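Local coordinates for protein esterase Rv0045c (Mycobacterium tuberculosis, PDB 6WYN) that hydrolyses carboxylic esters, preferring short, straight alkyl chains, as a serine esterase of the alpha/beta hydrolase superfamily that probably takes part in lipid metabolism, at residues D44-L49 / N94-D99; A213-T218 / R232-N237. All coordinates share one frame; numbering follows the deposited sequence.

Contact 1. Residues D44-L49 / N94-D99; sequences DEFALL and NAHTWD
His-96 reaches Glu-45 with the edge of its imidazole. His-96 NE2 donates to Glu-45 OE2 at 2.7 Å, nearly straight at 165°. The oxygen lies close to the ring plane. The N-H meets it on the anti side of the carboxylate, somewhat out of the carboxylate plane. The carboxylate is turned 49° from the ring, and the two side chains cross at about a right angle. Glu-45 has CG between its backbone N and carbonyl carbon (chi1 77°) and then runs extended toward the histidine. Its CG also sits over the centre of the Phe-46 ring, 3.6 Å above the plane. OE2 has a second partner, a salt bridge from Arg-67.

At the other ring nitrogen, ND1 of His-96 donates to the syn lone pair of Asp-99 OD2 over 2.7 Å. Two carboxylates thus fix the rotation of the imidazole, and with both nitrogens donating the ring is probably protonated. The loop before helix 49-55 meets the loop between strand 85-88 and helix 99-105 of the alpha/beta hydrolase fold. An Asx turn, from His-96 N to Asn-94 OD1, shapes that loop. Leu-49 CD2 is 4.0 Å from Asp-99 OD2, the side chains crossing at about a right angle.

Contact 2. Residues A213-T218 / R232-N237; sequences AMLDLT and RGVFHN
Val-234 packs against Met-214, Leu-215 and Thr-218. No hydrogen bond or salt bridge joins segments 213-218 and 232-237. Their axes approach to 9.8 Å, with 125° between the N-to-C directions. The crossing is therefore antiparallel in sense but strongly inclined.

The apolar contacts are divided between the two valine methyls. Val-234 CG1 is anti to the backbone N (chi1 172°) and meets Met-214 CB, 3.9 Å away. The methionine touches the valine with CB, the root of its side chain. CG2 of the valine takes the other branch, beside its own backbone N. Val-234 CG2 comes to 4.2 Å from Leu-215 CA and 4.3 Å from the methyl Leu-215 CD1. The CA atoms of Leu-215 and Val-234 are 6.4 Å apart, the nearest pair between the segments.

Thr-218 adds a mixed contact. Its side chain and that of Val-234 slide past each other in opposite directions. Thr-218 OG1 lies 3.3 Å from Val-234 CG2, while the threonine methyl CG2 is 3.9 Å from the same valine carbon.

The hydroxyl of Thr-218 bonds within its own helix. Thr-218 OG1 donates to Met-214 O, one turn back, at 3.0 Å. The hydroxyl approaches from above the carbonyl plane, 37° out of it. That carbonyl also accepts from Thr-218 N. The hydroxyl can therefore face a methyl group while its hydrogen bond is made inside its own helix.

The two helices lie between strands 174-178 and 273-278, and probably belong to the inserted cap domain. The same helix pair continues with Leu-215 on Arg-231 and Thr-218 on Leu-230. Strand 246-248 borders the pair, with Trp-246 against Met-214 and Trp-248 against both Met-214 and Thr-218.

In the fold
Contacts 1 and 2 have centres about 13 Å apart and meet through helix 227-237. Along the chain they follow in series. The helix presents Val-234 to helix 211-221 in contact 2, while His-236 stacks its ring on His-96 of contact 1. The stack sets the loop after strand 85-88 of the main sheet against a helix of the probable cap. The CG atoms of His-96 and His-236 are 3.4 Å apart. Beside the stack, Asn-94 ND2 and Asn-237 OD1 form a probable hydrogen bond at 3.1 Å. Asn-237 ND2 also bonds to Gly-92 O, next to the substrate-selectivity site Gly-91. Both contacts themselves lie away from the catalytic residues Ser-155, Asp-179 and His-310.

Contact 1. Residues D44-L49 / N94-D99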
loop_
_atom_site.group_PDB
_atom_site.type_symbol
_atom_site.label_atom_id
_atom_site.label_comp_id
_atom_site.label_asym_id
_atom_site.label_seq_id
_atom_site.Cartn_x
_atom_site.Cartn_y
_atom_site.Cartn_z
ATOM N N ASP A 44 -9.650 -4.816 -19.453
ATOM C CA ASP A 44 -10.055 -3.728 -18.537
ATOM C C ASP A 44 -9.471 -4.027 -17.143
ATOM O O ASP A 44 -9.316 -5.218 -16.788
ATOM C CB ASP A 44 -11.574 -3.661 -18.556
ATOM C CG ASP A 44 -12.145 -2.901 -17.404
ATOM O OD1 ASP A 44 -12.031 -1.680 -17.464
ATOM O OD2 ASP A 44 -12.658 -3.537 -16.456
ATOM N N GLU A 45 -9.231 -2.995 -16.334
ATOM C CA GLU A 45 -8.543 -3.143 -15.038
ATOM C C GLU A 45 -9.443 -3.857 -14.020
ATOM O O GLU A 45 -8.917 -4.307 -12.991
ATOM C CB GLU A 45 -8.014 -1.782 -14.586
ATOM C CG GLU A 45 -9.031 -0.832 -14.004
ATOM C CD GLU A 45 -8.361 0.363 -13.321
ATOM O OE1 GLU A 45 -8.826 1.521 -13.536
ATOM O OE2 GLU A 45 -7.360 0.136 -12.571
ATOM N N PHE A 46 -10.742 -3.963 -14.246
ATOM C CA PHE A 46 -11.674 -4.678 -13.336
ATOM C C PHE A 46 -12.001 -6.098 -13.862
ATOM O O PHE A 46 -12.803 -6.788 -13.238
ATOM C CB PHE A 46 -12.903 -3.797 -13.107
ATOM C CG PHE A 46 -12.549 -2.416 -12.621
ATOM C CD1 PHE A 46 -11.758 -2.254 -11.488
ATOM C CD2 PHE A 46 -13.005 -1.282 -13.287
ATOM C CE1 PHE A 46 -11.372 -0.991 -11.068
ATOM C CE2 PHE A 46 -12.684 -0.013 -12.825
ATOM C CZ PHE A 46 -11.877 0.119 -11.723
ATOM N N ALA A 47 -11.346 -6.575 -14.903
ATOM C CA ALA A 47 -11.705 -7.863 -15.546
ATOM C C ALA A 47 -11.358 -9.069 -14.642
ATOM O O ALA A 47 -11.915 -10.130 -14.878
ATOM C CB ALA A 47 -10.995 -7.965 -16.871
ATOM N N LEU A 48 -10.451 -8.962 -13.666
ATOM C CA LEU A 48 -10.017 -10.136 -12.853
ATOM C C LEU A 48 -10.656 -10.141 -11.479
ATOM O O LEU A 48 -10.171 -10.898 -10.621
ATOM C CB LEU A 48 -8.499 -10.111 -12.733
ATOM C CG LEU A 48 -7.795 -10.183 -14.076
ATOM C CD1 LEU A 48 -6.294 -10.112 -13.889
ATOM C CD2 LEU A 48 -8.211 -11.461 -14.826
ATOM N N LEU A 49 -11.694 -9.356 -11.230
ATOM C CA LEU A 49 -12.164 -9.216 -9.825
ATOM C C LEU A 49 -12.724 -10.554 -9.284
ATOM O O LEU A 49 -12.707 -10.720 -8.042
ATOM C CB LEU A 49 -13.179 -8.088 -9.669
ATOM C CG LEU A 49 -12.621 -6.661 -9.770
ATOM C CD1 LEU A 49 -13.765 -5.668 -9.579
ATOM C CD2 LEU A 49 -11.511 -6.426 -8.750
ATOM N N ASN A 94 0.571 -0.729 -6.103
ATOM C CA ASN A 94 -0.481 0.213 -6.497
ATOM C C ASN A 94 -1.736 -0.157 -5.727
ATOM O O ASN A 94 -1.724 -1.155 -4.982
ATOM C CB ASN A 94 -0.695 0.236 -8.013
ATOM C CG ASN A 94 -1.261 -1.059 -8.521
ATOM O OD1 ASN A 94 -2.493 -1.210 -8.587
ATOM N ND2 ASN A 94 -0.370 -1.984 -8.863
ATOM N N ALA A 95 -2.772 0.639 -5.906
ATOM C CA ALA A 95 -4.069 0.485 -5.230
ATOM C C ALA A 95 -4.645 -0.939 -5.359
ATOM O O ALA A 95 -5.408 -1.340 -4.473
ATOM C CB ALA A 95 -5.015 1.513 -5.773
ATOM N N HIS A 96 -4.393 -1.617 -6.478
ATOM C CA HIS A 96 -4.984 -2.946 -6.758
ATOM C C HIS A 96 -4.458 -3.988 -5.756
ATOM O O HIS A 96 -5.106 -5.051 -5.641
ATOM C CB HIS A 96 -4.700 -3.422 -8.183
ATOM C CG HIS A 96 -5.609 -2.843 -9.214
ATOM N ND1 HIS A 96 -6.878 -3.312 -9.395
ATOM C CD2 HIS A 96 -5.422 -1.857 -10.133
ATOM C CE1 HIS A 96 -7.455 -2.656 -10.392
ATOM N NE2 HIS A 96 -6.585 -1.751 -10.850
ATOM N N THR A 97 -3.356 -3.707 -5.043
ATOM C CA THR A 97 -2.828 -4.624 -3.996
ATOM C C THR A 97 -3.969 -4.904 -3.018
ATOM O O THR A 97 -4.000 -5.978 -2.399
ATOM C CB THR A 97 -1.585 -4.060 -3.279
ATOM O OG1 THR A 97 -0.927 -5.104 -2.555
ATOM C CG2 THR A 97 -1.918 -2.975 -2.290
ATOM N N TRP A 98 -4.881 -3.966 -2.849
ATOM C CA TRP A 98 -5.963 -4.114 -1.848
ATOM C C TRP A 98 -7.215 -4.824 -2.370
ATOM O O TRP A 98 -8.116 -4.999 -1.554
ATOM C CB TRP A 98 -6.327 -2.773 -1.268
ATOM C CG TRP A 98 -5.193 -2.071 -0.642
ATOM C CD1 TRP A 98 -4.490 -1.004 -1.130
ATOM C CD2 TRP A 98 -4.600 -2.430 0.606
ATOM N NE1 TRP A 98 -3.565 -0.605 -0.210
ATOM C CE2 TRP A 98 -3.565 -1.495 0.837
ATOM C CE3 TRP A 98 -4.854 -3.431 1.546
ATOM C CZ2 TRP A 98 -2.771 -1.552 1.974
ATOM C CZ3 TRP A 98 -4.057 -3.491 2.658
ATOM C CH2 TRP A 98 -3.080 -2.521 2.899
ATOM N N ASP A 99 -7.299 -5.185 -3.648
ATOM C CA ASP A 99 -8.558 -5.689 -4.269
ATOM C C ASP A 99 -9.156 -6.832 -3.416
ATOM O O ASP A 99 -10.363 -6.840 -3.146
ATOM C CB ASP A 99 -8.310 -6.133 -5.708
ATOM C CG ASP A 99 -8.014 -5.021 -6.704
ATOM O OD1 ASP A 99 -8.068 -3.803 -6.301
ATOM O OD2 ASP A 99 -7.702 -5.388 -7.878
#

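Contact 2. Residues A213-T218 / R232-N237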
loop_
_atom_site.group_PDB
_atom_site.type_symbol
_atom_site.label_atom_id
_atom_site.label_comp_id
_atom_site.label_asym_id
_atom_site.label_seq_id
_atom_site.Cartn_x
_atom_site.Cartn_y
_atom_site.Cartn_z
ATOM N N ALA A 213 8.374 -11.928 -18.999
ATOM C CA ALA A 213 9.679 -11.496 -18.443
ATOM C C ALA A 213 9.507 -10.695 -17.139
ATOM O O ALA A 213 10.385 -10.753 -16.216
ATOM C CB ALA A 213 10.388 -10.655 -19.478
ATOM N N MET A 214 8.435 -9.918 -17.041
ATOM C CA MET A 214 8.136 -9.218 -15.767
ATOM C C MET A 214 7.626 -10.247 -14.753
ATOM O O MET A 214 8.078 -10.235 -13.596
ATOM C CB MET A 214 7.114 -8.112 -16.032
ATOM C CG MET A 214 7.622 -7.121 -17.081
ATOM S SD MET A 214 6.495 -5.726 -17.202
ATOM C CE MET A 214 7.364 -4.516 -16.222
ATOM N N LEU A 215 6.783 -11.171 -15.218
ATOM C CA LEU A 215 6.253 -12.279 -14.398
ATOM C C LEU A 215 7.410 -13.175 -13.904
ATOM O O LEU A 215 7.385 -13.509 -12.726
ATOM C CB LEU A 215 5.206 -13.025 -15.213
ATOM C CG LEU A 215 4.519 -14.162 -14.471
ATOM C CD1 LEU A 215 3.913 -13.708 -13.162
ATOM C CD2 LEU A 215 3.476 -14.807 -15.349
ATOM N N ASP A 216 8.455 -13.396 -14.704
ATOM C CA ASP A 216 9.625 -14.260 -14.356
ATOM C C ASP A 216 10.396 -13.647 -13.183
ATOM O O ASP A 216 10.729 -14.372 -12.251
ATOM C CB ASP A 216 10.520 -14.480 -15.585
ATOM C CG ASP A 216 9.949 -15.482 -16.595
ATOM O OD1 ASP A 216 9.042 -16.293 -16.222
ATOM O OD2 ASP A 216 10.437 -15.488 -17.755
ATOM N N LEU A 217 10.584 -12.326 -13.217
ATOM C CA LEU A 217 11.194 -11.503 -12.151
ATOM C C LEU A 217 10.381 -11.625 -10.851
ATOM O O LEU A 217 10.948 -11.860 -9.790
ATOM C CB LEU A 217 11.208 -10.081 -12.717
ATOM C CG LEU A 217 12.437 -9.256 -12.377
ATOM C CD1 LEU A 217 13.713 -10.014 -12.748
ATOM C CD2 LEU A 217 12.367 -7.891 -13.067
ATOM N N THR A 218 9.058 -11.547 -10.929
ATOM C CA THR A 218 8.153 -11.588 -9.751
ATOM C C THR A 218 8.123 -13.024 -9.203
ATOM O O THR A 218 8.142 -13.230 -7.981
ATOM C CB THR A 218 6.785 -11.082 -10.197
ATOM O OG1 THR A 218 6.981 -9.796 -10.789
ATOM C CG2 THR A 218 5.801 -11.008 -9.069
ATOM N N ARG A 232 -1.716 -11.697 -11.679
ATOM C CA ARG A 232 -2.717 -10.616 -11.470
ATOM C C ARG A 232 -1.987 -9.372 -10.958
ATOM O O ARG A 232 -2.280 -8.265 -11.452
ATOM C CB ARG A 232 -3.755 -11.099 -10.454
ATOM C CG ARG A 232 -4.853 -10.101 -10.116
ATOM C CD ARG A 232 -6.151 -10.828 -9.822
ATOM N NE ARG A 232 -6.328 -11.244 -8.438
ATOM C CZ ARG A 232 -6.092 -12.463 -7.962
ATOM N NH1 ARG A 232 -5.641 -13.416 -8.760
ATOM N NH2 ARG A 232 -6.300 -12.723 -6.684
ATOM N N GLY A 233 -1.061 -9.559 -10.015
ATOM C CA GLY A 233 -0.309 -8.432 -9.441
ATOM C C GLY A 233 0.517 -7.726 -10.499
ATOM O O GLY A 233 0.507 -6.449 -10.549
ATOM N N VAL A 234 1.186 -8.492 -11.356
ATOM C CA VAL A 234 2.022 -7.925 -12.448
ATOM C C VAL A 234 1.131 -7.200 -13.482
ATOM O O VAL A 234 1.482 -6.100 -13.871
ATOM C CB VAL A 234 2.894 -9.000 -13.110
ATOM C CG1 VAL A 234 3.597 -8.466 -14.354
ATOM C CG2 VAL A 234 3.922 -9.574 -12.136
ATOM N N PHE A 235 0.042 -7.811 -13.934
ATOM C CA PHE A 235 -0.961 -7.144 -14.800
ATOM C C PHE A 235 -1.280 -5.705 -14.313
ATOM O O PHE A 235 -1.127 -4.725 -15.063
ATOM C CB PHE A 235 -2.209 -8.005 -14.811
ATOM C CG PHE A 235 -3.358 -7.367 -15.528
ATOM C CD1 PHE A 235 -3.236 -7.017 -16.864
ATOM C CD2 PHE A 235 -4.537 -7.093 -14.859
ATOM C CE1 PHE A 235 -4.299 -6.425 -17.532
ATOM C CE2 PHE A 235 -5.595 -6.494 -15.526
ATOM C CZ PHE A 235 -5.474 -6.171 -16.857
ATOM N N HIS A 236 -1.654 -5.540 -13.051
ATOM C CA HIS A 236 -2.032 -4.218 -12.467
ATOM C C HIS A 236 -0.812 -3.295 -12.350
ATOM O O HIS A 236 -0.975 -2.070 -12.385
ATOM C CB HIS A 236 -2.695 -4.399 -11.110
ATOM C CG HIS A 236 -3.998 -5.083 -11.200
ATOM N ND1 HIS A 236 -4.908 -4.762 -12.176
ATOM C CD2 HIS A 236 -4.528 -6.081 -10.452
ATOM C CE1 HIS A 236 -5.992 -5.479 -11.981
ATOM N NE2 HIS A 236 -5.774 -6.340 -10.967
ATOM N N ASN A 237 0.379 -3.861 -12.175
ATOM C CA ASN A 237 1.571 -3.061 -11.823
ATOM C C ASN A 237 2.390 -2.740 -13.068
ATOM O O ASN A 237 3.485 -2.153 -12.925
ATOM C CB ASN A 237 2.428 -3.752 -10.784
ATOM C CG ASN A 237 3.023 -2.801 -9.779
ATOM O OD1 ASN A 237 2.595 -1.640 -9.653
ATOM N ND2 ASN A 237 3.977 -3.300 -9.007
#